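Local coordinates for peptidoglycan-recognition protein LB (PDB 7NSZ) that cleaves bacterial peptidoglycan as a zinc-dependent N-acetylmuramoyl-L-alanine amidase and probably scavenges biologically active fragments by digesting them into inactive ones, at residues 40-45 with 101-106; 82-87 with 111-116. The protein carries 1 engineered substitution. One frame throughout, in Å; residues are numbered along the deposited sequence.

Interaction 1 of 2, residues 40-45 with 101-106; sequences YVIIHH and AHAPKY. With ZN (zinc ion), chain B.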
loop_
_atom_site.group_PDB
_atom_site.type_symbol
_atom_site.label_atom_id
_atom_site.label_comp_id
_atom_site.label_asym_id
_atom_site.label_seq_id
_atom_site.Cartn_x
_atom_site.Cartn_y
_atom_site.Cartn_z
ATOM N N TYR A 40 -10.918 2.050 5.392
ATOM C CA TYR A 40 -10.534 1.229 4.229
ATOM C C TYR A 40 -9.045 0.944 4.200
ATOM O O TYR A 40 -8.198 1.759 4.630
ATOM C CB TYR A 40 -10.882 1.934 2.926
ATOM C CG TYR A 40 -12.361 2.167 2.759
ATOM C CD1 TYR A 40 -12.940 3.344 3.193
ATOM C CD2 TYR A 40 -13.186 1.156 2.274
ATOM C CE1 TYR A 40 -14.308 3.558 3.068
ATOM C CE2 TYR A 40 -14.552 1.356 2.145
ATOM C CZ TYR A 40 -15.098 2.543 2.546
ATOM O OH TYR A 40 -16.459 2.665 2.373
ATOM N N VAL A 41 -8.753 -0.216 3.644
ATOM C CA VAL A 41 -7.391 -0.629 3.242
ATOM C C VAL A 41 -7.465 -0.901 1.753
ATOM O O VAL A 41 -8.304 -1.725 1.331
ATOM C CB VAL A 41 -6.883 -1.842 4.020
ATOM C CG1 VAL A 41 -5.544 -2.305 3.505
ATOM C CG2 VAL A 41 -6.850 -1.594 5.505
ATOM N N ILE A 42 -6.623 -0.227 0.980
ATOM C CA ILE A 42 -6.595 -0.412 -0.497
ATOM C C ILE A 42 -5.276 -1.044 -0.859
ATOM O O ILE A 42 -4.190 -0.517 -0.543
ATOM C CB ILE A 42 -6.756 0.889 -1.278
ATOM C CG1 ILE A 42 -7.826 1.797 -0.711
ATOM C CG2 ILE A 42 -6.921 0.636 -2.755
ATOM C CD1 ILE A 42 -9.170 1.238 -0.719
ATOM N N ILE A 43 -5.332 -2.149 -1.573
ATOM C CA ILE A 43 -4.142 -2.888 -2.033
ATOM C C ILE A 43 -3.785 -2.533 -3.458
ATOM O O ILE A 43 -4.677 -2.455 -4.329
ATOM C CB ILE A 43 -4.345 -4.418 -1.901
ATOM C CG1 ILE A 43 -4.736 -4.819 -0.484
ATOM C CG2 ILE A 43 -3.147 -5.168 -2.394
ATOM C CD1 ILE A 43 -3.746 -4.440 0.586
ATOM N N HIS A 44 -2.510 -2.333 -3.692
ATOM C CA HIS A 44 -1.882 -2.000 -4.985
ATOM C C HIS A 44 -0.750 -2.943 -5.288
ATOM O O HIS A 44 -0.141 -3.532 -4.353
ATOM C CB HIS A 44 -1.343 -0.536 -4.962
ATOM C CG HIS A 44 -2.345 0.470 -4.555
ATOM N ND1 HIS A 44 -3.046 1.166 -5.538
ATOM C CD2 HIS A 44 -2.736 1.002 -3.393
ATOM C CE1 HIS A 44 -3.815 2.043 -4.990
ATOM N NE2 HIS A 44 -3.685 1.988 -3.647
ATOM N N HIS A 45 -0.368 -3.015 -6.575
ATOM C CA HIS A 45 0.965 -3.453 -6.985
ATOM C C HIS A 45 1.691 -2.251 -7.579
ATOM O O HIS A 45 1.063 -1.236 -7.924
ATOM C CB HIS A 45 1.019 -4.684 -7.915
ATOM C CG HIS A 45 0.608 -4.413 -9.321
ATOM N ND1 HIS A 45 0.860 -5.380 -10.273
ATOM C CD2 HIS A 45 -0.061 -3.426 -9.919
ATOM C CE1 HIS A 45 0.376 -4.942 -11.412
ATOM N NE2 HIS A 45 -0.228 -3.818 -11.238
ATOM N N ALA A 101 -2.064 9.583 -2.143
ATOM C CA ALA A 101 -2.325 9.927 -3.556
ATOM C C ALA A 101 -2.310 8.635 -4.346
ATOM O O ALA A 101 -1.643 8.499 -5.364
ATOM C CB ALA A 101 -1.260 10.866 -4.108
ATOM N N HIS A 102 -3.105 7.677 -3.874
ATOM C CA HIS A 102 -3.130 6.319 -4.460
ATOM C C HIS A 102 -4.527 5.901 -4.919
ATOM O O HIS A 102 -4.574 4.981 -5.709
ATOM C CB HIS A 102 -2.498 5.295 -3.495
ATOM C CG HIS A 102 -3.253 5.130 -2.224
ATOM N ND1 HIS A 102 -4.322 4.260 -2.060
ATOM C CD2 HIS A 102 -3.172 5.829 -1.067
ATOM C CE1 HIS A 102 -4.849 4.478 -0.868
ATOM N NE2 HIS A 102 -4.184 5.486 -0.235
ATOM N N ALA A 103 -5.586 6.422 -4.353
ATOM C CA ALA A 103 -6.935 5.909 -4.666
ATOM C C ALA A 103 -7.914 7.066 -4.572
ATOM O O ALA A 103 -8.338 7.423 -3.506
ATOM C CB ALA A 103 -7.302 4.813 -3.703
ATOM N N PRO A 104 -8.269 7.663 -5.736
ATOM C CA PRO A 104 -9.254 8.764 -5.735
ATOM C C PRO A 104 -10.522 8.430 -4.943
ATOM O O PRO A 104 -11.039 7.327 -5.084
ATOM C CB PRO A 104 -9.531 8.948 -7.239
ATOM C CG PRO A 104 -8.266 8.486 -7.933
ATOM C CD PRO A 104 -7.740 7.336 -7.059
ATOM N N LYS A 105 -10.962 9.364 -4.123
ATOM C CA LYS A 105 -12.159 9.294 -3.263
ATOM C C LYS A 105 -11.857 8.506 -1.989
ATOM O O LYS A 105 -12.702 8.557 -1.073
ATOM C CB LYS A 105 -13.364 8.615 -3.942
ATOM C CG LYS A 105 -13.759 9.091 -5.318
ATOM C CD LYS A 105 -14.302 10.446 -5.231
ATOM C CE LYS A 105 -14.951 10.904 -6.519
ATOM N NZ LYS A 105 -15.631 12.194 -6.323
ATOM N N TYR A 106 -10.669 7.889 -1.857
ATOM C CA TYR A 106 -10.309 7.144 -0.629
ATOM C C TYR A 106 -9.047 7.657 0.036
ATOM O O TYR A 106 -8.611 7.082 1.033
ATOM C CB TYR A 106 -10.130 5.667 -0.965
ATOM C CG TYR A 106 -11.442 4.995 -1.284
ATOM C CD1 TYR A 106 -12.046 5.108 -2.527
ATOM C CD2 TYR A 106 -12.097 4.266 -0.318
ATOM C CE1 TYR A 106 -13.254 4.488 -2.805
ATOM C CE2 TYR A 106 -13.326 3.682 -0.544
ATOM C CZ TYR A 106 -13.888 3.779 -1.801
ATOM O OH TYR A 106 -15.072 3.149 -2.061
HETATM ZN ZN ZN B . -2.946 0.865 -7.585
#
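His44 and His102 form the polar part of this contact. NE2 of His44 donates to ND1 of His102 at 2.8 Å, a bond bent to 147° at the hydrogen, with the donor 27° out of the acceptor's ring plane. The two imidazoles meet rim to rim with their planes nearly perpendicular. Placing CG of His102 between the backbone N and the carbonyl carbon (chi1 64°) swings the ring toward His44, where its ND1 can accept. Through its other ring nitrogen, ND1, His44 binds the zinc ion at 2.1 Å, so His102 is a second-shell residue that, together with the metal bond, would restrain rotation of the His44 ring.

The aromatic part is a T-shaped pair: Tyr106 sets its CD2-CE2 edge on Tyr40, with CE2 3.5 Å above the centre of that ring. Replacing Tyr40 by an alanine would probably leave this edge without its aromatic face and open a gap beneath it.

Apolar contacts fill the middle. Ile42 brings CG1 to 4.0 Å from the edge atom CE1 of His102 and CD1 to 4.2 Å from CD2 of Tyr106. His154 and Cys162 complete the protein ligands of the zinc site characteristic of PGRP amidases, with His44 supplied by the strand and backed by the 101-106 loop.

Interaction 2 of 2, residues 82-87 with 111-116; sequences FGIGGD and VGIVLI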
loop_
_atom_site.group_PDB
_atom_site.type_symbol
_atom_site.label_atom_id
_atom_site.label_comp_id
_atom_site.label_asym_id
_atom_site.label_seq_id
_atom_site.Cartn_x
_atom_site.Cartn_y
_atom_site.Cartn_z
ATOM N N PHE A 82 2.218 2.732 2.674
ATOM C CA PHE A 82 3.264 1.737 3.007
ATOM C C PHE A 82 3.618 0.918 1.772
ATOM O O PHE A 82 2.725 0.723 0.896
ATOM C CB PHE A 82 2.845 0.747 4.108
ATOM C CG PHE A 82 2.621 1.417 5.435
ATOM C CD1 PHE A 82 1.382 1.860 5.793
ATOM C CD2 PHE A 82 3.648 1.597 6.330
ATOM C CE1 PHE A 82 1.176 2.553 6.969
ATOM C CE2 PHE A 82 3.449 2.311 7.517
ATOM C CZ PHE A 82 2.198 2.753 7.833
ATOM N N GLY A 83 4.841 0.454 1.661
ATOM C CA GLY A 83 5.244 -0.526 0.654
ATOM C C GLY A 83 5.695 -1.791 1.311
ATOM O O GLY A 83 6.137 -1.810 2.486
ATOM N N ILE A 84 5.591 -2.879 0.569
ATOM C CA ILE A 84 6.024 -4.229 0.978
ATOM C C ILE A 84 7.044 -4.743 -0.024
ATOM O O ILE A 84 6.749 -4.774 -1.247
ATOM C CB ILE A 84 4.830 -5.183 1.044
ATOM C CG1 ILE A 84 3.630 -4.650 1.816
ATOM C CG2 ILE A 84 5.275 -6.554 1.541
ATOM C CD1 ILE A 84 3.828 -4.543 3.203
ATOM N N GLY A 85 8.207 -5.146 0.457
ATOM C CA GLY A 85 9.229 -5.715 -0.430
ATOM C C GLY A 85 9.214 -7.246 -0.404
ATOM O O GLY A 85 8.681 -7.858 0.504
ATOM N N GLY A 86 9.880 -7.825 -1.404
ATOM C CA GLY A 86 10.111 -9.279 -1.496
ATOM C C GLY A 86 11.138 -9.748 -0.493
ATOM O O GLY A 86 11.298 -10.969 -0.341
ATOM N N ASP A 87 11.773 -8.816 0.227
ATOM C CA ASP A 87 12.559 -9.145 1.428
ATOM C C ASP A 87 11.662 -9.443 2.620
ATOM O O ASP A 87 12.185 -9.743 3.687
ATOM C CB ASP A 87 13.524 -8.009 1.750
ATOM C CG ASP A 87 12.860 -6.672 2.024
ATOM O OD1 ASP A 87 13.603 -5.706 2.363
ATOM O OD2 ASP A 87 11.584 -6.554 1.844
ATOM N N VAL A 111 -5.690 3.244 4.245
ATOM C CA VAL A 111 -4.279 2.875 4.197
ATOM C C VAL A 111 -4.080 2.273 2.831
ATOM O O VAL A 111 -4.653 1.220 2.523
ATOM C CB VAL A 111 -3.895 1.927 5.336
ATOM C CG1 VAL A 111 -2.433 1.583 5.302
ATOM C CG2 VAL A 111 -4.321 2.478 6.654
ATOM N N GLY A 112 -3.225 2.896 2.036
ATOM C CA GLY A 112 -2.824 2.394 0.718
ATOM C C GLY A 112 -1.533 1.601 0.801
ATOM O O GLY A 112 -0.497 2.209 1.105
ATOM N N ILE A 113 -1.559 0.310 0.476
ATOM C CA ILE A 113 -0.406 -0.585 0.657
ATOM C C ILE A 113 0.015 -1.078 -0.705
ATOM O O ILE A 113 -0.857 -1.665 -1.389
ATOM C CB ILE A 113 -0.746 -1.775 1.581
ATOM C CG1 ILE A 113 -1.248 -1.312 2.948
ATOM C CG2 ILE A 113 0.445 -2.723 1.712
ATOM C CD1 ILE A 113 -1.852 -2.459 3.810
ATOM N N VAL A 114 1.226 -0.810 -1.131
ATOM C CA VAL A 114 1.735 -1.323 -2.424
ATOM C C VAL A 114 2.624 -2.531 -2.149
ATOM O O VAL A 114 3.576 -2.504 -1.374
ATOM C CB VAL A 114 2.456 -0.230 -3.231
ATOM C CG1 VAL A 114 3.711 0.306 -2.565
ATOM C CG2 VAL A 114 2.771 -0.737 -4.629
ATOM N N LEU A 115 2.337 -3.627 -2.847
ATOM C CA LEU A 115 3.215 -4.795 -2.894
ATOM C C LEU A 115 4.130 -4.611 -4.093
ATOM O O LEU A 115 3.653 -4.608 -5.228
ATOM C CB LEU A 115 2.437 -6.116 -2.954
ATOM C CG LEU A 115 1.979 -6.648 -1.602
ATOM C CD1 LEU A 115 0.852 -5.878 -0.996
ATOM C CD2 LEU A 115 1.571 -8.140 -1.734
ATOM N N ILE A 116 5.395 -4.324 -3.870
ATOM C CA ILE A 116 6.333 -3.986 -4.961
ATOM C C ILE A 116 6.414 -5.190 -5.911
ATOM O O ILE A 116 6.569 -6.351 -5.474
ATOM C CB ILE A 116 7.717 -3.588 -4.411
ATOM C CG1 ILE A 116 7.592 -2.319 -3.565
ATOM C CG2 ILE A 116 8.746 -3.408 -5.510
ATOM C CD1 ILE A 116 8.760 -2.068 -2.643
#
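Ile84 lays its CG1 against CG2 of Ile113, 3.7 Å away, and also reaches CD1 of Leu115 at 4.1 Å. These side chains lie on one face of a parallel strand pair in the central mixed sheet of the amidase fold. Strands 82-84 and 111-115 run in the same direction, their axes 24° apart and 4.7 Å at closest approach. Phe82 pairs with Ile113, Gly83 with Val114, and Ile84 with Leu115.

The hydrogen bonds alternate as parallel pairing requires. Phe82 receives Val114 N on its O and donates its N to Gly112 O, while Ile84 donates to Val114 O and accepts from Ile116 N. This last bond, 3.0 Å from Ile116 N to Ile84 O, carries the pairing one residue beyond the end of strand 111-115.

The face bearing Phe82, Ile84 and Ile113 is covered by helix 126-142, through Leu135, Ala131 and Ile136. At the start of the pair, the edge of the Phe82 ring meets CG1 of Val111, with CD1 3.9 Å from it.

On the other face, Val114 points towards the zinc side of the sheet and touches His44 and Phe80, the latter an engineered residue. With CG1 between its backbone N and carbonyl carbon (chi1 64°), Val114 brings that methyl to 3.7 Å from CA of Gly83, a position without a side chain.

In the fold
Strand 110-115 joins the two contacts: it pairs with strand 82-84 in interaction 2 and, along its other edge, with strand 38-45 of interaction 1. Probable hydrogen bonds of 2.9 Å, from Ile42 N to Val111 O and from Leu115 N to His44 O, mark the shared border, and the contact centres lie 12 Å apart. The loop of interaction 1 meets the same strand where His102 CE1 packs 3.3 Å from Gly112 CA. Both contacts bear on the metal site, but unequally. Interaction 1 supplies a zinc ligand, whereas in interaction 2 the side chain of Val114 stays about 7 Å from the ion at its nearest atom and comes within about 4 Å of the His44 side chain.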